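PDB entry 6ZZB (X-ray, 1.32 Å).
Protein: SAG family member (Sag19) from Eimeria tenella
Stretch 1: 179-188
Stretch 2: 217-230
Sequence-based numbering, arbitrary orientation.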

# COMPACT_ATOMS: atom_id res chain seq x y z
N ASN A 179 4.02 -4.43 -0.14
CA ASN A 179 3.82 -3.27 0.75
C ASN A 179 5.17 -2.70 1.17
O ASN A 179 5.33 -1.47 1.16
N VAL A 180 6.14 -3.54 1.51
CA VAL A 180 7.47 -3.04 1.93
C VAL A 180 8.17 -2.36 0.75
O VAL A 180 8.85 -1.35 0.98
N ALA A 181 8.03 -2.88 -0.46
CA ALA A 181 8.63 -2.23 -1.64
C ALA A 181 8.11 -0.80 -1.77
O ALA A 181 8.91 0.10 -1.98
N PHE A 182 6.81 -0.59 -1.56
CA PHE A 182 6.26 0.79 -1.67
C PHE A 182 6.74 1.62 -0.50
O PHE A 182 7.15 2.77 -0.68
N LEU A 183 6.71 1.07 0.70
CA LEU A 183 7.09 1.81 1.92
C LEU A 183 8.53 2.31 1.79
O LEU A 183 8.83 3.41 2.30
N LEU A 184 9.40 1.48 1.25
CA LEU A 184 10.87 1.75 1.22
C LEU A 184 11.32 2.18 -0.16
O LEU A 184 12.57 2.14 -0.42
N SER A 185 10.43 2.58 -1.04
CA SER A 185 10.78 2.98 -2.42
C SER A 185 11.48 4.35 -2.41
O SER A 185 10.96 5.29 -1.80
N GLU A 186 12.62 4.44 -3.08
CA GLU A 186 13.27 5.73 -3.44
C GLU A 186 12.36 6.51 -4.40
O GLU A 186 12.47 7.71 -4.41
N LYS A 187 11.46 5.87 -5.13
CA LYS A 187 10.50 6.60 -6.00
C LYS A 187 9.39 7.24 -5.15
O LYS A 187 8.73 8.14 -5.68
N SER A 188 9.15 6.78 -3.92
CA SER A 188 8.08 7.34 -3.04
C SER A 188 8.56 8.71 -2.51
O SER A 188 9.63 8.78 -1.86
N GLU A 217 8.65 -4.00 -13.56
CA GLU A 217 10.07 -3.92 -14.02
C GLU A 217 10.89 -2.82 -13.33
O GLU A 217 12.10 -2.86 -13.49
N ASP A 218 10.33 -1.94 -12.48
CA ASP A 218 11.17 -1.09 -11.61
C ASP A 218 12.03 -1.99 -10.71
O ASP A 218 11.52 -3.04 -10.26
N LYS A 219 13.26 -1.57 -10.45
CA LYS A 219 14.13 -2.19 -9.43
C LYS A 219 13.81 -1.51 -8.11
O LYS A 219 14.06 -0.33 -7.92
N PRO A 220 13.10 -2.18 -7.19
CA PRO A 220 12.65 -1.50 -5.98
C PRO A 220 13.73 -1.07 -4.98
O PRO A 220 13.52 -0.11 -4.30
N PHE A 221 14.89 -1.72 -4.98
CA PHE A 221 15.98 -1.44 -4.02
C PHE A 221 17.34 -1.38 -4.72
O PHE A 221 17.63 -2.27 -5.52
N THR A 222 18.13 -0.40 -4.35
CA THR A 222 19.59 -0.42 -4.61
C THR A 222 20.23 -1.48 -3.72
O THR A 222 19.66 -1.82 -2.64
N ALA A 223 21.39 -1.98 -4.11
CA ALA A 223 22.18 -2.89 -3.25
C ALA A 223 22.47 -2.23 -1.91
O ALA A 223 22.40 -2.93 -0.90
N GLU A 224 22.77 -0.93 -1.88
CA GLU A 224 23.17 -0.21 -0.66
C GLU A 224 21.98 -0.26 0.31
O GLU A 224 22.15 -0.59 1.49
N LEU A 225 20.79 0.08 -0.19
CA LEU A 225 19.60 0.07 0.69
C LEU A 225 19.31 -1.38 1.14
O LEU A 225 19.07 -1.59 2.34
N TYR A 226 19.37 -2.35 0.24
CA TYR A 226 19.03 -3.75 0.58
C TYR A 226 20.01 -4.26 1.65
O TYR A 226 19.56 -4.88 2.62
N ASN A 227 21.29 -3.95 1.49
CA ASN A 227 22.32 -4.34 2.49
C ASN A 227 21.99 -3.70 3.83
O ASN A 227 22.12 -4.39 4.86
N ALA A 228 21.54 -2.43 3.84
CA ALA A 228 21.21 -1.72 5.09
C ALA A 228 20.01 -2.38 5.77
O ALA A 228 19.96 -2.42 7.00
N LEU A 229 19.05 -2.89 5.01
CA LEU A 229 17.85 -3.53 5.61
C LEU A 229 18.24 -4.81 6.34
O LEU A 229 17.58 -5.12 7.35
N TRP A 230 19.28 -5.51 5.90
CA TRP A 230 19.78 -6.70 6.63
C TRP A 230 20.44 -6.26 7.93
O TRP A 230 20.23 -6.94 8.96

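Stretch 1 begins in a helix that runs through Leu183; Val180 and Ala181 are its residues in contact with stretch 2. Asn179 is out of reach: its nearest side-chain approach is Asn179 CB to Phe221 CZ, 9.8 Å, and its amide group is hydrogen-bonded elsewhere in the structure. Val180 makes the first, marginal contact. Its CA-to-CB bond runs sideways, and with chi1 at 166° (t) Val180 CG1 lies 4.5 Å from Phe221 CZ, a distance that indicates loose apolar packing.

Ala181 sits where the two backbones come nearest, its CA 6.0 Å from the CA of Pro220. At this spacing the small methyl meets the proline ring: Ala181 CB is 4.2 Å from Pro220 CB. Phe221 also touches this residue, with Phe221 CZ 3.9 Å from Ala181 CA and 4.3 Å from Ala181 CB. The CA-to-CB bond of Phe221 is itself sideways; the m rotamer (chi1 -52°, chi2 -69°) brings the end of the ring nearer to stretch 1. The carbonyl of Ala181 is served by water 1, which donates to Ala181 O at 2.7 Å and to Pro220 O at 2.9 Å, so two acceptors that could not bond to each other are joined through a shared donor.

Phe182 points away and Leu183 is out of reach; the nearest side-chain approaches, Phe182 CE1 to Asp218 OD2 and Leu183 CB to Phe221 CE1, are each 7.8 Å. Leu184, the first residue to leave helical phi/psi (-105/17), points toward stretch 2 and has 74 Å² covered by it, the largest share of any residue in the contact. Leu184 CB lies near the plane of the Phe221 ring, at its edge, 3.9 Å from Phe221 CE1. The m,t rotamer (chi1 -63°, chi2 -174°) extends the chain so that Leu184 CD1 lies 3.5 Å from Leu229 CD1. Leu229 also points toward stretch 1 and is m,t (-69°, 177°). Leu225, t,p (175°, 59°), instead approaches the backbone, with Leu225 CD2 3.5 Å from Leu184 O. That oxygen is hydrogen-bonded to water 2, which donates to Leu184 O at 2.6 Å and to Pro220 O at 2.7 Å and accepts from Glu186 N at 3.0 Å. Pro220 O therefore receives both waters.

Ser185 turns its t side chain (174°) to local work: Ser185 OG accepts from Lys187 N at 2.9 Å, though the 131° angle is well short of linear. Glu186 points toward stretch 2, yet its closest side-chain approach, Glu186 CG to Leu225 CD2, is 5.1 Å, so no contact forms.

Lys187 supplies the direct polar link. From a CA-to-CB bond directed toward stretch 2, its m,t,p,t side chain carries the ammonium to Asp218, where Lys187 NZ donates to Asp218 OD2 at 2.6 Å, a short hydrogen bond within a salt bridge. Asp218 also points toward its partner, with chi1 -70° (m). Ser188 ends the walk out of reach; Ser188 OG donates to Phe182 O at 3.0 Å, tying the turn back to the helix.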

# COMPACT_ATOMS: atom_id res chain seq x y z
CB ASN A 179 2.99 -3.63 1.96
CG ASN A 179 1.53 -3.87 1.67
OD1 ASN A 179 1.04 -3.54 0.59
ND2 ASN A 179 0.80 -4.46 2.62
CB VAL A 180 8.32 -4.20 2.47
CG1 VAL A 180 9.78 -3.84 2.59
CG2 VAL A 180 7.74 -4.65 3.77
CB ALA A 181 8.39 -3.07 -2.86
CB PHE A 182 4.74 0.77 -1.71
CG PHE A 182 4.18 0.40 -3.04
CD1 PHE A 182 3.96 1.38 -4.00
CD2 PHE A 182 3.90 -0.92 -3.36
CE1 PHE A 182 3.44 1.04 -5.24
CE2 PHE A 182 3.40 -1.25 -4.61
CZ PHE A 182 3.21 -0.27 -5.56
CB LEU A 183 6.98 0.93 3.16
CG LEU A 183 5.56 0.68 3.66
CD1 LEU A 183 5.52 -0.49 4.62
CD2 LEU A 183 5.01 1.93 4.33
CB LEU A 184 11.61 0.49 1.67
CG LEU A 184 11.33 0.07 3.10
CD1 LEU A 184 12.23 -1.10 3.45
CD2 LEU A 184 11.53 1.18 4.10
CB SER A 185 9.56 3.02 -3.27
OG SER A 185 9.86 3.53 -4.56
CB GLU A 186 14.64 5.46 -4.08
CG GLU A 186 15.75 5.32 -3.07
CD GLU A 186 16.44 6.62 -2.72
OE1 GLU A 186 15.92 7.70 -3.09
OE2 GLU A 186 17.52 6.54 -2.09
CB LYS A 187 9.80 5.72 -7.04
CG LYS A 187 10.67 5.12 -8.11
CD LYS A 187 9.90 4.19 -9.00
CE LYS A 187 8.96 4.96 -9.89
NZ LYS A 187 8.49 4.17 -11.04
CB SER A 188 7.71 6.37 -1.92
OG SER A 188 7.15 5.15 -2.46
CB GLU A 217 10.20 -3.86 -15.55
CG GLU A 217 9.80 -5.16 -16.21
CD GLU A 217 10.39 -5.39 -17.59
OE1 GLU A 217 11.63 -5.25 -17.74
OE2 GLU A 217 9.63 -5.72 -18.51
CB ASP A 218 10.35 -0.18 -10.70
CG ASP A 218 9.64 0.93 -11.44
OD1 ASP A 218 9.94 1.13 -12.64
OD2 ASP A 218 8.79 1.60 -10.82
CB LYS A 219 15.59 -2.04 -9.87
CG LYS A 219 15.91 -2.86 -11.11
CD LYS A 219 17.37 -3.09 -11.34
CE LYS A 219 17.61 -4.00 -12.52
NZ LYS A 219 19.03 -3.95 -12.94
CB PRO A 220 11.71 -2.54 -5.35
CG PRO A 220 12.25 -3.85 -5.86
CD PRO A 220 12.62 -3.57 -7.29
CB PHE A 221 16.04 -2.53 -2.95
CG PHE A 221 14.73 -2.81 -2.27
CD1 PHE A 221 14.15 -1.88 -1.41
CD2 PHE A 221 14.07 -3.99 -2.51
CE1 PHE A 221 12.93 -2.17 -0.81
CE2 PHE A 221 12.86 -4.27 -1.90
CZ PHE A 221 12.31 -3.36 -1.05
CB THR A 222 20.24 0.93 -4.35
OG1 THR A 222 20.11 1.21 -2.96
CG2 THR A 222 19.66 2.03 -5.21
CB ALA A 223 23.44 -3.32 -3.98
CB GLU A 224 23.59 1.21 -1.02
CG GLU A 224 24.10 2.00 0.17
CD GLU A 224 24.47 3.44 -0.16
OE1 GLU A 224 24.04 3.95 -1.22
OE2 GLU A 224 25.19 4.04 0.64
CB LEU A 225 18.39 0.69 -0.02
CG LEU A 225 17.10 0.62 0.79
CD1 LEU A 225 17.25 1.32 2.12
CD2 LEU A 225 15.94 1.20 0.01
CB TYR A 226 18.95 -4.64 -0.66
CG TYR A 226 18.07 -5.85 -0.44
CD1 TYR A 226 16.72 -5.72 -0.17
CD2 TYR A 226 18.59 -7.12 -0.47
CE1 TYR A 226 15.91 -6.83 0.06
CE2 TYR A 226 17.81 -8.24 -0.27
CZ TYR A 226 16.45 -8.10 0.00
OH TYR A 226 15.65 -9.18 0.22
CB ASN A 227 23.74 -3.98 2.04
CG ASN A 227 24.22 -4.82 0.87
OD1 ASN A 227 25.10 -4.40 0.12
ND2 ASN A 227 23.65 -6.00 0.69
CB ALA A 228 20.97 -0.25 4.82
CB LEU A 229 16.81 -3.79 4.51
CG LEU A 229 16.19 -2.52 3.94
CD1 LEU A 229 15.24 -2.86 2.81
CD2 LEU A 229 15.48 -1.70 5.01
CB TRP A 230 20.74 -7.48 5.74
CG TRP A 230 20.08 -8.36 4.73
CD1 TRP A 230 19.93 -8.11 3.40
CD2 TRP A 230 19.54 -9.68 4.95
NE1 TRP A 230 19.32 -9.17 2.78
CE2 TRP A 230 19.07 -10.15 3.71
CE3 TRP A 230 19.41 -10.50 6.08
CZ2 TRP A 230 18.52 -11.42 3.56
CZ3 TRP A 230 18.87 -11.76 5.93
CH2 TRP A 230 18.43 -12.19 4.69
O HOH W 1 10.70 0.19 -3.96
O HOH W 2 14.03 1.90 -2.56